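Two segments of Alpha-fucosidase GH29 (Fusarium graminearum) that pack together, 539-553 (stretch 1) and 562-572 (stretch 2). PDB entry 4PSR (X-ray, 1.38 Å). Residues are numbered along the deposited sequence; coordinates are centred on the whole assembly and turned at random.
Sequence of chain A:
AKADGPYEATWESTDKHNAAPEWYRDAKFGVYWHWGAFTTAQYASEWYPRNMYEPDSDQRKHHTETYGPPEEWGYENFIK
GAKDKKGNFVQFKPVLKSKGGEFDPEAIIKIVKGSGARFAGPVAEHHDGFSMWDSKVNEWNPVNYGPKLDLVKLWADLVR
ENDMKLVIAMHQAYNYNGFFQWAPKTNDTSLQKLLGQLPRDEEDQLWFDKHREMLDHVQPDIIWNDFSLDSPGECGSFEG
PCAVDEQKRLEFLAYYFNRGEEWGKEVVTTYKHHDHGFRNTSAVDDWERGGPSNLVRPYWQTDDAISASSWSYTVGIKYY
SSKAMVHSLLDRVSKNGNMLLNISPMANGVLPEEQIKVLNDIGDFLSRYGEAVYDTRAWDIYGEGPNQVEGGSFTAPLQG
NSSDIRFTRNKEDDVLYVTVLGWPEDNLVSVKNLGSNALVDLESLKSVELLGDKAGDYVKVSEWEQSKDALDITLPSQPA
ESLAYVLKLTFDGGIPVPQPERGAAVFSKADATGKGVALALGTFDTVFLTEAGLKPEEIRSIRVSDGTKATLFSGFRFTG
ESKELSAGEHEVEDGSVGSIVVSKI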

# COMPACT_ATOMS: atom_id res chain seq x y z
N ILE A 539 25.74 8.51 -15.75
CA ILE A 539 26.50 7.28 -15.61
C ILE A 539 27.77 7.35 -16.46
O ILE A 539 27.69 7.64 -17.66
CB ILE A 539 25.65 6.05 -16.03
CG1 ILE A 539 24.43 5.93 -15.10
CG2 ILE A 539 26.51 4.80 -15.99
CD1 ILE A 539 23.43 4.90 -15.61
N ARG A 540 28.91 7.06 -15.84
CA ARG A 540 30.19 7.08 -16.54
C ARG A 540 30.96 5.76 -16.46
O ARG A 540 31.99 5.58 -17.11
CB ARG A 540 31.08 8.23 -16.03
CG ARG A 540 30.57 9.64 -16.39
CD ARG A 540 30.65 9.94 -17.87
NE ARG A 540 31.57 9.03 -18.55
CZ ARG A 540 32.88 9.21 -18.64
NH1 ARG A 540 33.62 8.30 -19.27
NH2 ARG A 540 33.46 10.28 -18.11
N SER A 541 30.47 4.82 -15.66
CA SER A 541 31.05 3.49 -15.63
C SER A 541 30.03 2.49 -15.05
O SER A 541 29.06 2.88 -14.40
CB SER A 541 32.39 3.43 -14.87
OG SER A 541 32.26 3.78 -13.49
N ILE A 542 30.27 1.22 -15.34
CA ILE A 542 29.44 0.14 -14.83
C ILE A 542 30.32 -1.06 -14.53
O ILE A 542 31.23 -1.38 -15.31
CB ILE A 542 28.36 -0.23 -15.85
CG1 ILE A 542 27.47 -1.38 -15.32
CG2 ILE A 542 28.97 -0.62 -17.18
CD1 ILE A 542 26.21 -1.56 -16.13
N ARG A 543 30.06 -1.70 -13.40
CA ARG A 543 30.67 -2.98 -13.07
C ARG A 543 29.61 -4.08 -13.18
O ARG A 543 28.59 -4.05 -12.47
CB ARG A 543 31.25 -2.98 -11.67
CG ARG A 543 32.15 -4.18 -11.41
CD ARG A 543 33.14 -3.88 -10.30
NE ARG A 543 32.50 -3.23 -9.16
CZ ARG A 543 33.11 -2.39 -8.34
NH1 ARG A 543 32.43 -1.87 -7.32
NH2 ARG A 543 34.39 -2.07 -8.51
N VAL A 544 29.86 -5.02 -14.08
CA VAL A 544 28.94 -6.13 -14.34
C VAL A 544 29.48 -7.36 -13.62
O VAL A 544 30.66 -7.71 -13.75
CB VAL A 544 28.82 -6.39 -15.85
CG1 VAL A 544 27.93 -7.62 -16.12
CG2 VAL A 544 28.28 -5.16 -16.59
N SER A 545 28.66 -8.04 -12.84
CA SER A 545 29.12 -9.21 -12.12
C SER A 545 29.40 -10.39 -13.04
O SER A 545 28.89 -10.47 -14.16
CB SER A 545 28.08 -9.63 -11.06
OG SER A 545 27.84 -8.56 -10.16
N ASP A 546 30.24 -11.30 -12.56
CA ASP A 546 30.44 -12.59 -13.22
C ASP A 546 29.08 -13.25 -13.40
O ASP A 546 28.18 -13.02 -12.59
CB ASP A 546 31.34 -13.49 -12.38
CG ASP A 546 32.81 -13.13 -12.48
OD1 ASP A 546 33.17 -12.27 -13.30
OD2 ASP A 546 33.59 -13.75 -11.74
N GLY A 547 28.94 -14.01 -14.47
CA GLY A 547 27.70 -14.72 -14.76
C GLY A 547 26.56 -13.82 -15.21
O GLY A 547 25.42 -14.26 -15.33
N THR A 548 26.86 -12.57 -15.50
CA THR A 548 25.86 -11.56 -15.83
C THR A 548 26.26 -10.78 -17.08
O THR A 548 27.44 -10.70 -17.42
CB THR A 548 25.69 -10.55 -14.66
OG1 THR A 548 25.72 -11.24 -13.41
CG2 THR A 548 24.40 -9.76 -14.76
N LYS A 549 25.27 -10.24 -17.79
CA LYS A 549 25.52 -9.23 -18.81
C LYS A 549 24.59 -8.05 -18.59
O LYS A 549 23.53 -8.19 -17.95
CB LYS A 549 25.35 -9.80 -20.22
CG LYS A 549 23.96 -10.28 -20.56
CD LYS A 549 23.90 -10.73 -22.01
CE LYS A 549 22.57 -11.39 -22.34
NZ LYS A 549 22.52 -11.84 -23.76
N ALA A 550 24.99 -6.88 -19.06
CA ALA A 550 24.14 -5.70 -19.01
C ALA A 550 23.98 -5.15 -20.41
O ALA A 550 24.96 -5.05 -21.14
CB ALA A 550 24.73 -4.63 -18.08
N THR A 551 22.75 -4.79 -20.77
CA THR A 551 22.47 -4.17 -22.05
C THR A 551 22.05 -2.74 -21.80
O THR A 551 21.08 -2.49 -21.06
CB THR A 551 21.39 -4.97 -22.79
OG1 THR A 551 21.83 -6.32 -22.90
CG2 THR A 551 21.14 -4.42 -24.16
N LEU A 552 22.81 -1.80 -22.36
CA LEU A 552 22.54 -0.38 -22.19
C LEU A 552 21.74 0.10 -23.37
O LEU A 552 22.08 -0.23 -24.50
CB LEU A 552 23.85 0.43 -22.19
CG LEU A 552 24.94 -0.00 -21.24
CD1 LEU A 552 26.17 0.91 -21.36
CD2 LEU A 552 24.41 0.03 -19.85
N PHE A 553 20.69 0.88 -23.11
CA PHE A 553 19.87 1.47 -24.15
C PHE A 553 19.96 2.99 -24.11
O PHE A 553 19.97 3.58 -23.03
CB PHE A 553 18.40 1.09 -23.96
CG PHE A 553 18.10 -0.34 -24.29
CD1 PHE A 553 18.25 -1.32 -23.33
CD2 PHE A 553 17.62 -0.68 -25.54
CE1 PHE A 553 17.95 -2.64 -23.63
CE2 PHE A 553 17.33 -2.00 -25.83
CZ PHE A 553 17.50 -2.97 -24.88
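Stretch 2 562-572: SKELSAGEHEV

Stretch 2 is extended and lies antiparallel to stretch 1 as two strand segments. Strand 562-565 runs beside strand 548-553, with an angle of 162° between their N-to-C directions and a closest axial approach of 4.5 Å. Strand 568-571 runs beside strand 541-544 at 163° and 4.7 Å. Stretch 1 makes a type II turn from Ser545 to Thr548 between its strands. Stretch 2 passes from one strand to the other through Ser566 and Ala567. The contact buries 1106 Å² in total.

Backbone pairing sets the register. Phe553 faces Ser562, Leu552 faces Lys563, Thr551 faces Glu564 and Ala550 faces Leu565. Further on, Val544 pairs with Gly568, Arg543 with Glu569, Ile542 with His570 and Ser541 with Glu571. Hydrogen bonds come in pairs at alternate positions. Lys563 N donates to Leu552 O (2.9 Å) and Leu552 N to Lys563 O (2.8 Å). Leu565 N reaches Ala550 O at 2.8 Å, and Ala550 N reaches Leu565 O at 2.9 Å. Gly568 N binds Val544 O (2.9 Å) and Val544 N binds Gly568 O (2.8 Å). His570 N binds Ile542 O at 2.9 Å, while Ile542 N binds His570 O at 3.0 Å. Val572 N donates to Arg540 O at 2.8 Å. Near the turn, a water bridges the two stretches, 2.8 Å from Thr548 O and 3.0 Å from Ala567 N.

Gly568 has phi/psi of 133/-175. A CB there would jam against the preceding carbonyl O, so the backbone itself calls for glycine.

One face of the sheet is largely apolar. Leu565 CD1 lies 3.7 Å from both Ile542 CG2 and Leu552 CD1. Val572 CG2 lies 4.0 Å from Ile542 CG2 and 4.3 Å from Leu552 CD1. His570 points to this same face; its NE2 donates to Ser566 O within stretch 2 (2.8 Å).

Three salt bridges join the stretches; Arg543 and Glu569 both point to the face they share with Thr551 and Glu564. Arg543 NH2 makes a salt bridge to Glu569 OE2 at 3.1 Å. Arg540 NE donates to Val572 O at 2.6 Å, and its NH1 makes a long salt bridge to Glu571 OE2 at 3.6 Å. Lys549 NZ meets Glu564 OE1 at 3.4 Å in a salt bridge whose hydrogen bond is weak. A second water lies 2.5 Å from Glu564 OE1 and 2.8 Å from Thr551 OG1, linking these paired residues.

Ser562 CB sits over one face of the Phe553 ring, 4.1 Å from its centroid, in a CH-pi contact.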

# COMPACT_ATOMS: atom_id res chain seq x y z
N SER A 562 21.53 0.12 -28.63
CA SER A 562 21.86 -0.73 -27.49
C SER A 562 23.26 -1.30 -27.58
O SER A 562 23.79 -1.50 -28.68
CB SER A 562 20.85 -1.88 -27.35
OG SER A 562 20.91 -2.77 -28.45
N LYS A 563 23.84 -1.58 -26.42
CA LYS A 563 25.20 -2.10 -26.31
C LYS A 563 25.23 -3.14 -25.21
O LYS A 563 24.76 -2.87 -24.11
CB LYS A 563 26.16 -0.97 -25.94
CG LYS A 563 27.62 -1.39 -25.87
CD LYS A 563 28.53 -0.22 -25.53
CE LYS A 563 29.99 -0.60 -25.71
NZ LYS A 563 30.92 0.48 -25.27
N GLU A 564 25.79 -4.32 -25.49
CA GLU A 564 25.86 -5.40 -24.52
C GLU A 564 27.24 -5.43 -23.87
O GLU A 564 28.26 -5.34 -24.57
CB GLU A 564 25.56 -6.74 -25.18
CG GLU A 564 24.94 -7.76 -24.26
CD GLU A 564 24.62 -9.06 -24.97
OE1 GLU A 564 23.54 -9.16 -25.60
OE2 GLU A 564 25.45 -9.99 -24.90
N LEU A 565 27.28 -5.54 -22.55
CA LEU A 565 28.53 -5.59 -21.80
C LEU A 565 28.59 -6.83 -20.93
O LEU A 565 27.64 -7.14 -20.20
CB LEU A 565 28.67 -4.34 -20.92
CG LEU A 565 28.67 -3.00 -21.64
CD1 LEU A 565 28.53 -1.85 -20.63
CD2 LEU A 565 29.95 -2.85 -22.45
N SER A 566 29.70 -7.55 -21.01
CA SER A 566 29.90 -8.74 -20.21
C SER A 566 30.56 -8.40 -18.86
O SER A 566 30.79 -7.22 -18.53
CB SER A 566 30.75 -9.76 -20.98
OG SER A 566 32.00 -9.20 -21.35
N ALA A 567 30.87 -9.43 -18.09
CA ALA A 567 31.41 -9.27 -16.75
C ALA A 567 32.69 -8.43 -16.74
O ALA A 567 33.58 -8.63 -17.58
CB ALA A 567 31.67 -10.61 -16.13
N GLY A 568 32.77 -7.50 -15.79
CA GLY A 568 33.93 -6.65 -15.62
C GLY A 568 33.54 -5.20 -15.45
O GLY A 568 32.36 -4.86 -15.39
N GLU A 569 34.55 -4.33 -15.39
CA GLU A 569 34.34 -2.90 -15.34
C GLU A 569 34.45 -2.27 -16.73
O GLU A 569 35.33 -2.63 -17.52
CB GLU A 569 35.37 -2.28 -14.40
CG GLU A 569 35.30 -2.84 -13.00
CD GLU A 569 36.33 -2.23 -12.05
OE1 GLU A 569 37.09 -1.34 -12.49
OE2 GLU A 569 36.36 -2.66 -10.88
N HIS A 570 33.57 -1.31 -17.01
CA HIS A 570 33.49 -0.66 -18.31
C HIS A 570 33.23 0.83 -18.18
O HIS A 570 32.36 1.25 -17.43
CB HIS A 570 32.31 -1.21 -19.12
CG HIS A 570 32.34 -2.69 -19.31
ND1 HIS A 570 33.01 -3.29 -20.35
CD2 HIS A 570 31.79 -3.69 -18.58
CE1 HIS A 570 32.88 -4.61 -20.26
NE2 HIS A 570 32.14 -4.87 -19.20
N GLU A 571 33.92 1.64 -18.98
CA GLU A 571 33.58 3.06 -19.05
C GLU A 571 32.36 3.27 -19.93
O GLU A 571 32.14 2.51 -20.87
CB GLU A 571 34.74 3.86 -19.62
CG GLU A 571 35.87 4.04 -18.64
CD GLU A 571 36.89 5.05 -19.12
OE1 GLU A 571 38.10 4.79 -18.96
OE2 GLU A 571 36.48 6.12 -19.63
N VAL A 572 31.60 4.32 -19.62
CA VAL A 572 30.36 4.66 -20.32
C VAL A 572 30.43 6.14 -20.67
O VAL A 572 30.77 6.96 -19.83
CB VAL A 572 29.13 4.41 -19.38
CG1 VAL A 572 27.85 4.83 -20.05
CG2 VAL A 572 29.06 2.95 -18.96
O HOH W 1 29.63 -12.13 -18.48
O HOH W 2 21.37 -7.90 -25.20